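Local coordinates for iron binding protein FbpA (PDB 1Q35), which binds ferric iron in the bacterial periplasm and probably hands it to an inner-membrane transporter for uptake into the cell, at residues 2-7 with 26-31; 17-22 with 247-252; 142-147 with 303-308; 161-166 with 311-316. One frame throughout, in Å; residues are numbered along the deposited sequence. Where two conformers were deposited one is given.

Interaction 1 (2-7 with 26-31); sequences NEVNVY and TGIKVN
N31 and N5 both set CG beside their own backbone N and anti to the carbonyl carbon (chi1 -53° and -58°). With the strands in parallel register, this sets the two CG atoms alike, and the amides run alongside each other. The contact pairs the two parallel strands of the beta-alpha-beta unit formed by strand 3-8, helix 16-26 and strand 29-34. The backbone ladder runs from K29 N to N2 O, then V4 N to K29 O, N31 N to V4 O, and V6 N to N31 O. The last of these is short and straight, 2.7 Å from V6 N to N31 O. E3 CA also brings a C-H to K29 O.

On one face of the sheet, V4 CG1 packs on V30 CG2 at 3.9 Å. V6 CG2 meets V30 CG1 at 3.8 Å. Helix 16-26 covers this face through F22, and helix 243-254 reaches V6 through L249. The other face carries E3, K29, N5 and N31. There one amide serves two acceptors. N31 ND2 donates to N5 OD1 at 2.9 Å, with the two amide planes nearly coplanar. N5 ND2 in turn donates to P51 O. At the N2 end of the ladder a water donates to both N2 O and G27 O. The second N-H of N31 ND2 goes to E3 OE2 at 3.0 Å, meeting that oxygen from above the carboxylate plane.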
loop_
_atom_site.group_PDB
_atom_site.type_symbol
_atom_site.label_atom_id
_atom_site.label_comp_id
_atom_site.label_asym_id
_atom_site.label_seq_id
_atom_site.Cartn_x
_atom_site.Cartn_y
_atom_site.Cartn_z
ATOM N N ASN A 2 10.280 -14.436 26.064
ATOM C CA ASN A 2 8.973 -13.815 25.883
ATOM C C ASN A 2 9.100 -12.770 24.791
ATOM O O ASN A 2 9.179 -11.572 25.064
ATOM C CB ASN A 2 8.473 -13.160 27.169
ATOM C CG ASN A 2 7.035 -12.679 27.066
ATOM O OD1 ASN A 2 6.595 -11.856 27.860
ATOM N ND2 ASN A 2 6.293 -13.208 26.096
ATOM N N GLU A 3 9.134 -13.249 23.554
ATOM C CA GLU A 3 9.440 -12.405 22.414
ATOM C C GLU A 3 8.630 -12.790 21.183
ATOM O O GLU A 3 7.945 -13.818 21.151
ATOM C CB GLU A 3 10.937 -12.492 22.102
ATOM C CG GLU A 3 11.386 -13.872 21.634
ATOM C CD GLU A 3 12.891 -14.045 21.576
ATOM O OE1 GLU A 3 13.331 -15.193 21.355
ATOM O OE2 GLU A 3 13.641 -13.058 21.737
ATOM N N VAL A 4 8.733 -11.942 20.167
ATOM C CA VAL A 4 8.124 -12.184 18.868
ATOM C C VAL A 4 9.047 -11.591 17.801
ATOM O O VAL A 4 9.566 -10.484 17.961
ATOM C CB VAL A 4 6.686 -11.609 18.789
ATOM C CG1 VAL A 4 6.679 -10.088 18.926
ATOM C CG2 VAL A 4 6.003 -12.038 17.495
ATOM N N ASN A 5 9.275 -12.347 16.736
ATOM C CA ASN A 5 10.220 -11.977 15.694
ATOM C C ASN A 5 9.479 -11.434 14.481
ATOM O O ASN A 5 8.813 -12.176 13.764
ATOM C CB ASN A 5 11.065 -13.185 15.287
ATOM C CG ASN A 5 11.827 -13.786 16.457
ATOM O OD1 ASN A 5 12.271 -13.073 17.357
ATOM N ND2 ASN A 5 11.977 -15.106 16.448
ATOM N N VAL A 6 9.616 -10.132 14.255
ATOM C CA VAL A 6 8.872 -9.421 13.222
ATOM C C VAL A 6 9.788 -9.099 12.046
ATOM O O VAL A 6 10.903 -8.620 12.240
ATOM C CB VAL A 6 8.287 -8.113 13.802
ATOM C CG1 VAL A 6 7.538 -7.321 12.733
ATOM C CG2 VAL A 6 7.386 -8.419 14.986
ATOM N N TYR A 7 9.314 -9.381 10.834
ATOM C CA TYR A 7 9.959 -8.942 9.605
ATOM C C TYR A 7 9.017 -7.945 8.954
ATOM O O TYR A 7 7.874 -8.276 8.671
ATOM C CB TYR A 7 10.236 -10.129 8.684
ATOM C CG TYR A 7 11.362 -10.986 9.212
ATOM C CD1 TYR A 7 11.168 -11.814 10.311
ATOM C CD2 TYR A 7 12.637 -10.923 8.659
ATOM C CE1 TYR A 7 12.200 -12.580 10.821
ATOM C CE2 TYR A 7 13.678 -11.688 9.168
ATOM C CZ TYR A 7 13.445 -12.519 10.247
ATOM O OH TYR A 7 14.462 -13.288 10.774
ATOM N N THR A 26 1.743 -5.237 26.633
ATOM C CA THR A 26 1.718 -6.699 26.785
ATOM C C THR A 26 2.940 -7.271 27.503
ATOM O O THR A 26 2.873 -8.378 28.038
ATOM C CB THR A 26 1.589 -7.407 25.410
ATOM O OG1 THR A 26 2.799 -7.248 24.659
ATOM C CG2 THR A 26 0.491 -6.780 24.543
ATOM N N GLY A 27 4.054 -6.542 27.492
ATOM C CA GLY A 27 5.308 -7.023 28.055
ATOM C C GLY A 27 6.123 -7.912 27.129
ATOM O O GLY A 27 7.206 -8.370 27.501
ATOM N N ILE A 28 5.617 -8.157 25.920
ATOM C CA ILE A 28 6.288 -9.027 24.959
ATOM C C ILE A 28 7.319 -8.219 24.178
ATOM O O ILE A 28 6.999 -7.172 23.624
ATOM C CB ILE A 28 5.265 -9.678 23.993
ATOM C CG1 ILE A 28 4.271 -10.548 24.773
ATOM C CG2 ILE A 28 5.982 -10.516 22.935
ATOM C CD1 ILE A 28 3.017 -10.899 24.003
ATOM N N LYS A 29 8.549 -8.719 24.139
ATOM C CA LYS A 29 9.650 -8.084 23.421
ATOM C C LYS A 29 9.507 -8.299 21.919
ATOM O O LYS A 29 9.303 -9.418 21.467
ATOM C CB LYS A 29 10.989 -8.666 23.901
ATOM C CG LYS A 29 12.214 -8.311 23.062
ATOM C CD LYS A 29 12.587 -6.846 23.186
ATOM C CE LYS A 29 13.906 -6.554 22.482
ATOM N NZ LYS A 29 14.339 -5.144 22.672
ATOM N N VAL A 30 9.638 -7.218 21.152
ATOM C CA VAL A 30 9.626 -7.286 19.698
ATOM C C VAL A 30 11.053 -7.227 19.183
ATOM O O VAL A 30 11.776 -6.269 19.454
ATOM C CB VAL A 30 8.817 -6.121 19.078
ATOM C CG1 VAL A 30 8.983 -6.080 17.555
ATOM C CG2 VAL A 30 7.351 -6.235 19.451
ATOM N N ASN A 31 11.455 -8.262 18.454
ATOM C CA ASN A 31 12.669 -8.233 17.653
ATOM C C ASN A 31 12.248 -7.929 16.234
ATOM O O ASN A 31 11.389 -8.612 15.692
ATOM C CB ASN A 31 13.393 -9.579 17.702
ATOM C CG ASN A 31 13.642 -10.052 19.114
ATOM O OD1 ASN A 31 14.164 -9.310 19.945
ATOM N ND2 ASN A 31 13.259 -11.292 19.397
HETATM O O HOH W 1 9.789 -9.851 27.122
#

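Interaction 2 (17-22 with 247-252); sequences PMLKNF and VKLIEY
F22 and Y252 meet edge to face. The edge of the F22 ring is turned toward the face of the Y252 ring, with the planes 72° apart and the centroids 5.6 Å apart. F22 CD1 does the touching, at 3.7 Å from Y252 CB and equally near Y252 CG. The backbone of F22 joins in. F22 CA sits over the same Y252 ring, offset toward the rim and 3.8 Å from the centroid, as a CH-pi contact. Y252 sets CG anti to its backbone N (chi1 -175°), which starts the ring off toward F22.

L249 takes a face of F22. Its methyl CD1 stands over the centre of the F22 ring, 3.6 Å from the centroid, and the two side chains cross at about a right angle. The same methyl touches L19 CD2 at 3.9 Å. F22 CE1 comes close to the helix backbone itself, 3.4 Å from L249 CA.

The two helices, 16-26 and 243-254, cross at 121° in the short segments, with axes 10.6 Å apart. They belong to the periplasmic binding protein fold, in which helices pack on the sheet of each lobe. Helix 16-26 is the crossover helix of a beta-alpha-beta unit, and I250 of helix 243-254 packs on strand 228-236.

The Y252 hydroxyl ends beside N21, with Y252 OH against N21 CB. It is hydrogen-bonded to D25 OD2. N21 ND2 bonds back to P17 O at 2.8 Å. It reaches P17 O from the face opposite to N21 N.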
loop_
_atom_site.group_PDB
_atom_site.type_symbol
_atom_site.label_atom_id
_atom_site.label_comp_id
_atom_site.label_asym_id
_atom_site.label_seq_id
_atom_site.Cartn_x
_atom_site.Cartn_y
_atom_site.Cartn_z
ATOM N N PRO A 17 5.758 3.087 16.245
ATOM C CA PRO A 17 4.825 3.513 17.301
ATOM C C PRO A 17 3.862 2.407 17.739
ATOM O O PRO A 17 3.617 2.234 18.934
ATOM C CB PRO A 17 4.071 4.681 16.656
ATOM C CG PRO A 17 5.011 5.209 15.638
ATOM C CD PRO A 17 5.704 3.994 15.078
ATOM N N MET A 18 3.339 1.655 16.777
ATOM C CA MET A 18 2.416 0.566 17.080
ATOM C C MET A 18 3.111 -0.560 17.837
ATOM O O MET A 18 2.550 -1.108 18.788
ATOM C CB MET A 18 1.784 0.005 15.804
ATOM C CG MET A 18 0.951 1.012 15.022
ATOM S SD MET A 18 1.941 1.915 13.826
ATOM C CE MET A 18 0.887 3.290 13.479
ATOM N N LEU A 19 4.324 -0.898 17.414
ATOM C CA LEU A 19 5.070 -1.997 18.027
ATOM C C LEU A 19 5.560 -1.643 19.427
ATOM O O LEU A 19 5.568 -2.494 20.310
ATOM C CB LEU A 19 6.242 -2.415 17.142
ATOM C CG LEU A 19 5.836 -2.927 15.756
ATOM C CD1 LEU A 19 7.062 -3.209 14.919
ATOM C CD2 LEU A 19 4.950 -4.170 15.854
ATOM N N LYS A 20 5.953 -0.389 19.638
ATOM C CA LYS A 20 6.399 0.073 20.953
ATOM C C LYS A 20 5.244 0.061 21.946
ATOM O O LYS A 20 5.429 -0.303 23.106
ATOM C CB LYS A 20 6.986 1.482 20.863
ATOM C CG LYS A 20 8.323 1.548 20.151
ATOM C CD LYS A 20 9.484 1.223 21.082
ATOM C CE LYS A 20 10.798 1.802 20.581
ATOM N NZ LYS A 20 11.449 0.924 19.582
ATOM N N ASN A 21 4.056 0.453 21.494
ATOM C CA ASN A 21 2.861 0.401 22.330
ATOM C C ASN A 21 2.466 -1.038 22.655
ATOM O O ASN A 21 2.020 -1.323 23.764
ATOM C CB ASN A 21 1.696 1.146 21.672
ATOM C CG ASN A 21 1.721 2.632 21.971
ATOM O OD1 ASN A 21 1.223 3.076 23.006
ATOM N ND2 ASN A 21 2.313 3.408 21.069
ATOM N N PHE A 22 2.644 -1.942 21.695
ATOM C CA PHE A 22 2.436 -3.371 21.928
ATOM C C PHE A 22 3.370 -3.877 23.026
ATOM O O PHE A 22 2.931 -4.570 23.938
ATOM C CB PHE A 22 2.655 -4.166 20.635
ATOM C CG PHE A 22 2.800 -5.652 20.846
ATOM C CD1 PHE A 22 1.683 -6.448 21.068
ATOM C CD2 PHE A 22 4.051 -6.254 20.803
ATOM C CE1 PHE A 22 1.817 -7.823 21.255
ATOM C CE2 PHE A 22 4.184 -7.629 20.990
ATOM C CZ PHE A 22 3.063 -8.404 21.209
ATOM N N VAL A 247 0.293 -14.294 17.643
ATOM C CA VAL A 247 -1.148 -14.097 17.612
ATOM C C VAL A 247 -1.520 -12.889 18.468
ATOM O O VAL A 247 -2.342 -12.072 18.056
ATOM C CB VAL A 247 -1.912 -15.358 18.072
ATOM C CG1 VAL A 247 -3.388 -15.062 18.288
ATOM C CG2 VAL A 247 -1.748 -16.463 17.045
ATOM N N LYS A 248 -0.905 -12.750 19.638
ATOM C CA LYS A 248 -1.172 -11.588 20.481
ATOM C C LYS A 248 -0.793 -10.276 19.784
ATOM O O LYS A 248 -1.490 -9.276 19.936
ATOM C CB LYS A 248 -0.464 -11.717 21.829
ATOM C CG LYS A 248 -1.146 -12.722 22.758
ATOM C CD LYS A 248 -0.392 -12.928 24.060
ATOM C CE LYS A 248 -1.149 -13.876 24.987
ATOM N NZ LYS A 248 -0.262 -14.545 25.980
ATOM N N LEU A 249 0.290 -10.287 19.014
ATOM C CA LEU A 249 0.696 -9.099 18.259
ATOM C C LEU A 249 -0.334 -8.727 17.193
ATOM O O LEU A 249 -0.731 -7.562 17.105
ATOM C CB LEU A 249 2.072 -9.284 17.623
ATOM C CG LEU A 249 2.534 -8.136 16.712
ATOM C CD1 LEU A 249 2.516 -6.791 17.432
ATOM C CD2 LEU A 249 3.908 -8.414 16.173
ATOM N N ILE A 250 -0.782 -9.685 16.389
ATOM C CA ILE A 250 -1.708 -9.333 15.317
ATOM C C ILE A 250 -3.091 -8.987 15.875
ATOM O O ILE A 250 -3.760 -8.103 15.353
ATOM C CB ILE A 250 -1.728 -10.384 14.169
ATOM C CG1 ILE A 250 -2.369 -11.708 14.573
ATOM C CG2 ILE A 250 -0.320 -10.633 13.663
ATOM C CD1 ILE A 250 -2.604 -12.615 13.388
ATOM N N GLU A 251 -3.489 -9.632 16.971
ATOM C CA GLU A 251 -4.701 -9.246 17.687
ATOM C C GLU A 251 -4.591 -7.814 18.210
ATOM O O GLU A 251 -5.538 -7.040 18.107
ATOM C CB GLU A 251 -4.983 -10.222 18.838
ATOM C CG GLU A 251 -5.479 -11.580 18.356
ATOM C CD GLU A 251 -5.658 -12.610 19.463
ATOM O OE1 GLU A 251 -6.424 -13.569 19.242
ATOM O OE2 GLU A 251 -5.035 -12.474 20.534
ATOM N N TYR A 252 -3.431 -7.465 18.751
ATOM C CA TYR A 252 -3.186 -6.108 19.240
ATOM C C TYR A 252 -3.285 -5.086 18.107
ATOM O O TYR A 252 -3.916 -4.040 18.263
ATOM C CB TYR A 252 -1.804 -6.001 19.891
ATOM C CG TYR A 252 -1.537 -4.651 20.525
ATOM C CD1 TYR A 252 -0.977 -3.611 19.788
ATOM C CD2 TYR A 252 -1.854 -4.413 21.857
ATOM C CE1 TYR A 252 -0.740 -2.369 20.361
ATOM C CE2 TYR A 252 -1.619 -3.178 22.443
ATOM C CZ TYR A 252 -1.059 -2.161 21.689
ATOM O OH TYR A 252 -0.827 -0.934 22.265
#

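Interaction 3 (142-147 with 303-308); sequences YNVSLF and AALKLV
Helix 141-168 carries Y142, a ferric iron ligand, near its start, and V144 and F147 just after it pack against the late helix 301-311. Y142 itself lies off this contact, beside Y198 and Y199, the other tyrosine ligands. No iron is bound in this apo structure. The segment axes cross at 110° and come within 8.7 Å. A304 is the small residue at the crossing. Its CB lies 3.6 Å from V144 O and 3.7 Å from V144 CG1. The same methyl meets F147 CB at 4.0 Å.

V144 sets CG1 anti to its backbone N, beside the carbonyl carbon (chi1 -180°), and CG1 touches both A304 CB and L305 N. Its other methyl, CG2, faces L305 CD1 at 4.0 Å. F147 and V308 cross at about a right angle. V308 CG2 touches the ring at F147 CD1, 3.7 Å away, and also at F147 CE1. N143 O of the same helix sits over one face of the F147 ring, toward the rim.

Around the contact, I151 of helix 141-168 also packs on A303 and A304, and Y301 touches V144. Aliphatic carbons and ring carbons make up nearly all of this buried interface. It therefore depends on close fit and burial of apolar surface, and not on directional polar bonds.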
loop_
_atom_site.group_PDB
_atom_site.type_symbol
_atom_site.label_atom_id
_atom_site.label_comp_id
_atom_site.label_asym_id
_atom_site.label_seq_id
_atom_site.Cartn_x
_atom_site.Cartn_y
_atom_site.Cartn_z
ATOM N N TYR A 142 3.404 -1.121 -5.381
ATOM C CA TYR A 142 2.202 -0.289 -5.326
ATOM C C TYR A 142 1.676 -0.002 -6.734
ATOM O O TYR A 142 0.469 -0.010 -6.964
ATOM C CB TYR A 142 2.454 1.041 -4.620
ATOM C CG TYR A 142 2.853 0.984 -3.164
ATOM C CD1 TYR A 142 2.332 0.029 -2.291
ATOM C CD2 TYR A 142 3.734 1.928 -2.647
ATOM C CE1 TYR A 142 2.696 0.013 -0.955
ATOM C CE2 TYR A 142 4.092 1.924 -1.306
ATOM C CZ TYR A 142 3.569 0.957 -0.469
ATOM O OH TYR A 142 3.885 0.912 0.864
ATOM N N ASN A 143 2.576 0.284 -7.668
ATOM C CA ASN A 143 2.193 0.481 -9.060
ATOM C C ASN A 143 1.749 -0.814 -9.727
ATOM O O ASN A 143 0.725 -0.848 -10.387
ATOM C CB ASN A 143 3.338 1.105 -9.863
ATOM C CG ASN A 143 3.548 2.573 -9.555
ATOM O OD1 ASN A 143 2.634 3.276 -9.102
ATOM N ND2 ASN A 143 4.764 3.048 -9.807
ATOM N N VAL A 144 2.514 -1.885 -9.564
ATOM C CA VAL A 144 2.190 -3.133 -10.240
ATOM C C VAL A 144 0.814 -3.636 -9.784
ATOM O O VAL A 144 0.046 -4.114 -10.599
ATOM C CB VAL A 144 3.296 -4.205 -10.067
ATOM C CG1 VAL A 144 2.918 -5.491 -10.791
ATOM C CG2 VAL A 144 4.636 -3.688 -10.601
ATOM N N SER A 145 0.489 -3.514 -8.499
ATOM C CA SER A 145 -0.828 -3.957 -8.031
ATOM C C SER A 145 -1.962 -3.086 -8.582
ATOM O O SER A 145 -3.040 -3.590 -8.865
ATOM C CB SER A 145 -0.869 -4.058 -6.508
ATOM O OG SER A 145 -0.119 -5.187 -6.093
ATOM N N LEU A 146 -1.726 -1.788 -8.757
ATOM C CA LEU A 146 -2.677 -0.944 -9.472
ATOM C C LEU A 146 -2.889 -1.456 -10.901
ATOM O O LEU A 146 -4.020 -1.608 -11.352
ATOM C CB LEU A 146 -2.191 0.508 -9.492
ATOM C CG LEU A 146 -2.945 1.478 -10.406
ATOM C CD1 LEU A 146 -4.404 1.638 -10.003
ATOM C CD2 LEU A 146 -2.243 2.825 -10.413
ATOM N N PHE A 147 -1.802 -1.716 -11.619
ATOM C CA PHE A 147 -1.898 -2.207 -12.989
ATOM C C PHE A 147 -2.573 -3.585 -13.044
ATOM O O PHE A 147 -3.269 -3.899 -14.007
ATOM C CB PHE A 147 -0.515 -2.260 -13.663
ATOM C CG PHE A 147 0.285 -0.976 -13.567
ATOM C CD1 PHE A 147 1.665 -1.035 -13.526
ATOM C CD2 PHE A 147 -0.320 0.273 -13.525
ATOM C CE1 PHE A 147 2.434 0.117 -13.435
ATOM C CE2 PHE A 147 0.445 1.433 -13.436
ATOM C CZ PHE A 147 1.823 1.353 -13.403
ATOM N N ALA A 303 1.111 -10.939 -14.498
ATOM C CA ALA A 303 0.808 -10.411 -15.821
ATOM C C ALA A 303 1.132 -8.918 -15.910
ATOM O O ALA A 303 1.642 -8.448 -16.924
ATOM C CB ALA A 303 -0.649 -10.657 -16.168
ATOM N N ALA A 304 0.850 -8.174 -14.845
ATOM C CA ALA A 304 1.121 -6.738 -14.808
ATOM C C ALA A 304 2.624 -6.469 -14.845
ATOM O O ALA A 304 3.075 -5.577 -15.554
ATOM C CB ALA A 304 0.503 -6.112 -13.568
ATOM N N LEU A 305 3.390 -7.234 -14.083
ATOM C CA LEU A 305 4.838 -7.055 -14.068
ATOM C C LEU A 305 5.422 -7.331 -15.452
ATOM O O LEU A 305 6.334 -6.637 -15.896
ATOM C CB LEU A 305 5.479 -7.958 -13.015
ATOM C CG LEU A 305 6.972 -7.734 -12.764
ATOM C CD1 LEU A 305 7.226 -6.339 -12.212
ATOM C CD2 LEU A 305 7.508 -8.788 -11.820
ATOM N N LYS A 306 4.870 -8.324 -16.141
ATOM C CA LYS A 306 5.283 -8.648 -17.500
ATOM C C LYS A 306 5.042 -7.470 -18.440
ATOM O O LYS A 306 5.893 -7.151 -19.270
ATOM C CB LYS A 306 4.532 -9.890 -17.980
ATOM C CG LYS A 306 4.954 -10.440 -19.321
ATOM C CD LYS A 306 4.233 -11.760 -19.594
ATOM C CE LYS A 306 4.645 -12.387 -20.912
ATOM N NZ LYS A 306 6.034 -12.924 -20.892
ATOM N N LEU A 307 3.895 -6.805 -18.313
ATOM C CA LEU A 307 3.612 -5.649 -19.157
ATOM C C LEU A 307 4.578 -4.505 -18.889
ATOM O O LEU A 307 5.032 -3.846 -19.822
ATOM C CB LEU A 307 2.188 -5.138 -18.958
ATOM C CG LEU A 307 1.078 -6.098 -19.371
ATOM C CD1 LEU A 307 -0.275 -5.437 -19.195
ATOM C CD2 LEU A 307 1.242 -6.587 -20.801
ATOM N N VAL A 308 4.883 -4.265 -17.619
ATOM C CA VAL A 308 5.818 -3.200 -17.245
ATOM C C VAL A 308 7.184 -3.456 -17.891
ATOM O O VAL A 308 7.826 -2.539 -18.403
ATOM C CB VAL A 308 5.933 -3.076 -15.707
ATOM C CG1 VAL A 308 7.077 -2.152 -15.312
ATOM C CG2 VAL A 308 4.627 -2.561 -15.120
#

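Interaction 4 (161-166 with 311-316); sequences AFLEGL and VKFDDF
L166 and F313 lead the apolar contacts, their side chains crossing at a slant. L166 CD2 is 3.8 Å from F313 CZ, and L166 CG lies in the plane of the F313 ring at its edge. V311 CG2 lies 4.2 Å from L163 CB.

One polar atom also meets that ring. The carbonyl L163 O lies at the edge of F313, near its plane, 3.8 Å from F313 CE1.

A carboxylate end lies against V311. In one of its two conformers E164 bends at chi2 (-89°), which places its CD 3.6 Å from V311 CG1. The two side chains run antiparallel past one another.

Water makes the polar link. In the same E164 conformer a single water lies between E164 OE2 and V311 O, 2.6 Å from E164 OE2. More acceptors surround it than it has protons, so it may not donate to both at once. K167 NZ is hydrogen-bonded to V311 O and to K312 O.

The fold element is the end of helix 301-311. K312 takes a positive phi in a Schellman motif. A type I turn from K312 to D315 follows, closed by D315 N to K312 O at 3.1 Å. D314 OD2 bonds to S137 OG and D314 OD1 to G138 N, which tie the turn to the loop before helix 141-168.

V311 and F313 are thus buried against 163-166 by apolar contact. The E164 carboxylate lies against V311 CG1 and, in that conformer, reaches V311 O through water. K167 NZ adds its hydrogen bonds where the chain leaves the helix.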
loop_
_atom_site.group_PDB
_atom_site.type_symbol
_atom_site.label_atom_id
_atom_site.label_comp_id
_atom_site.label_asym_id
_atom_site.label_seq_id
_atom_site.Cartn_x
_atom_site.Cartn_y
_atom_site.Cartn_z
ATOM N N ALA A 161 -1.550 -0.685 -23.454
ATOM C CA ALA A 161 -1.704 0.590 -24.149
ATOM C C ALA A 161 -1.709 1.745 -23.149
ATOM O O ALA A 161 -1.095 2.786 -23.399
ATOM C CB ALA A 161 -2.958 0.607 -25.000
ATOM N N PHE A 162 -2.378 1.558 -22.014
ATOM C CA PHE A 162 -2.343 2.533 -20.937
ATOM C C PHE A 162 -0.911 2.774 -20.454
ATOM O O PHE A 162 -0.490 3.923 -20.318
ATOM C CB PHE A 162 -3.241 2.096 -19.772
ATOM C CG PHE A 162 -2.933 2.806 -18.492
ATOM C CD1 PHE A 162 -3.277 4.138 -18.319
ATOM C CD2 PHE A 162 -2.267 2.159 -17.468
ATOM C CE1 PHE A 162 -2.980 4.797 -17.135
ATOM C CE2 PHE A 162 -1.957 2.820 -16.288
ATOM C CZ PHE A 162 -2.322 4.137 -16.125
ATOM N N LEU A 163 -0.164 1.708 -20.199
ATOM C CA LEU A 163 1.212 1.854 -19.723
ATOM C C LEU A 163 2.101 2.556 -20.744
ATOM O O LEU A 163 2.972 3.323 -20.357
ATOM C CB LEU A 163 1.804 0.501 -19.347
ATOM C CG LEU A 163 1.188 -0.152 -18.104
ATOM C CD1 LEU A 163 1.692 -1.565 -17.943
ATOM C CD2 LEU A 163 1.479 0.657 -16.850
ATOM N N GLU A 164 1.873 2.312 -22.029
ATOM C CA GLU A 164 2.659 2.969 -23.073
ATOM C C GLU A 164 2.371 4.469 -23.084
ATOM O O GLU A 164 3.294 5.282 -23.205
ATOM C CB GLU A 164 2.371 2.351 -24.440
ATOM C CG GLU A 164 2.828 0.909 -24.592
ATOM C CD GLU A 164 4.251 0.770 -25.082
ATOM O OE1 GLU A 164 4.537 -0.250 -25.740
ATOM O OE2 GLU A 164 5.081 1.660 -24.805
ATOM N N GLY A 165 1.106 4.842 -22.931
ATOM C CA GLY A 165 0.734 6.246 -22.908
ATOM C C GLY A 165 1.224 6.958 -21.658
ATOM O O GLY A 165 1.704 8.096 -21.718
ATOM N N LEU A 166 1.101 6.288 -20.515
ATOM C CA LEU A 166 1.593 6.818 -19.252
ATOM C C LEU A 166 3.105 7.052 -19.339
ATOM O O LEU A 166 3.595 8.127 -18.985
ATOM C CB LEU A 166 1.244 5.859 -18.107
ATOM C CG LEU A 166 1.680 6.313 -16.714
ATOM C CD1 LEU A 166 0.999 7.618 -16.308
ATOM C CD2 LEU A 166 1.399 5.218 -15.704
ATOM N N VAL A 311 7.009 -2.864 -21.871
ATOM C CA VAL A 311 7.025 -1.458 -22.277
ATOM C C VAL A 311 8.302 -0.743 -21.831
ATOM O O VAL A 311 8.518 0.409 -22.199
ATOM C CB VAL A 311 5.766 -0.683 -21.784
ATOM C CG1 VAL A 311 4.490 -1.406 -22.199
ATOM C CG2 VAL A 311 5.794 -0.446 -20.288
ATOM N N LYS A 312 9.133 -1.423 -21.048
ATOM C CA LYS A 312 10.370 -0.854 -20.510
ATOM C C LYS A 312 10.048 0.485 -19.852
ATOM O O LYS A 312 10.608 1.535 -20.189
ATOM C CB LYS A 312 11.455 -0.736 -21.592
ATOM C CG LYS A 312 11.916 -2.087 -22.146
ATOM C CD LYS A 312 12.673 -2.908 -21.105
ATOM C CE LYS A 312 13.244 -4.197 -21.685
ATOM N NZ LYS A 312 12.265 -5.320 -21.648
ATOM N N PHE A 313 9.125 0.417 -18.896
ATOM C CA PHE A 313 8.507 1.597 -18.309
ATOM C C PHE A 313 9.509 2.590 -17.735
ATOM O O PHE A 313 9.302 3.801 -17.827
ATOM C CB PHE A 313 7.510 1.188 -17.214
ATOM C CG PHE A 313 6.652 2.320 -16.736
ATOM C CD1 PHE A 313 5.466 2.631 -17.384
ATOM C CD2 PHE A 313 7.044 3.093 -15.663
ATOM C CE1 PHE A 313 4.692 3.677 -16.955
ATOM C CE2 PHE A 313 6.272 4.143 -15.235
ATOM C CZ PHE A 313 5.089 4.429 -15.876
ATOM N N ASP A 314 10.563 2.077 -17.116
ATOM C CA ASP A 314 11.525 2.923 -16.414
ATOM C C ASP A 314 12.633 3.490 -17.298
ATOM O O ASP A 314 13.422 4.316 -16.841
ATOM C CB ASP A 314 12.162 2.149 -15.266
ATOM C CG ASP A 314 11.190 1.837 -14.143
ATOM O OD1 ASP A 314 10.049 2.367 -14.124
ATOM O OD2 ASP A 314 11.505 1.069 -13.216
ATOM N N ASP A 315 12.705 3.051 -18.548
ATOM C CA ASP A 315 13.724 3.542 -19.472
ATOM C C ASP A 315 13.309 4.903 -20.039
ATOM O O ASP A 315 12.245 5.034 -20.644
ATOM C CB ASP A 315 13.931 2.536 -20.599
ATOM C CG ASP A 315 15.050 2.933 -21.530
ATOM O OD1 ASP A 315 16.189 2.456 -21.335
ATOM O OD2 ASP A 315 14.878 3.714 -22.481
ATOM N N PHE A 316 14.169 5.905 -19.858
ATOM C CA PHE A 316 13.878 7.282 -20.256
ATOM C C PHE A 316 14.814 7.745 -21.385
ATOM O O PHE A 316 14.981 8.944 -21.611
ATOM C CB PHE A 316 14.020 8.196 -19.030
ATOM C CG PHE A 316 13.256 9.491 -19.130
ATOM C CD1 PHE A 316 11.871 9.508 -19.039
ATOM C CD2 PHE A 316 13.929 10.698 -19.296
ATOM C CE1 PHE A 316 11.169 10.699 -19.126
ATOM C CE2 PHE A 316 13.228 11.896 -19.387
ATOM C CZ PHE A 316 11.848 11.897 -19.298
HETATM O O HOH W 2 7.684 1.429 -24.643
#

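From the N terminus, interaction 1 closes the short beta-alpha-beta loop between strands 3-8 and 29-34. Interaction 2 crosses it. Helix 16-26, inside that loop, is joined to helix 243-254 some 225 residues later. The two contacts touch, with F22 against V30 and I28, and L249 against V6. Helix 141-168 then opens both remaining contacts. Interaction 3 ties its start to helix 301-311, and interaction 4 ties its later part to the turn after that helix. These two cross each other and touch at F147 and L163. Interaction 2 crosses both. Interactions 1 and 2 lie on one side of the chain's centre, 3 and 4 on the other.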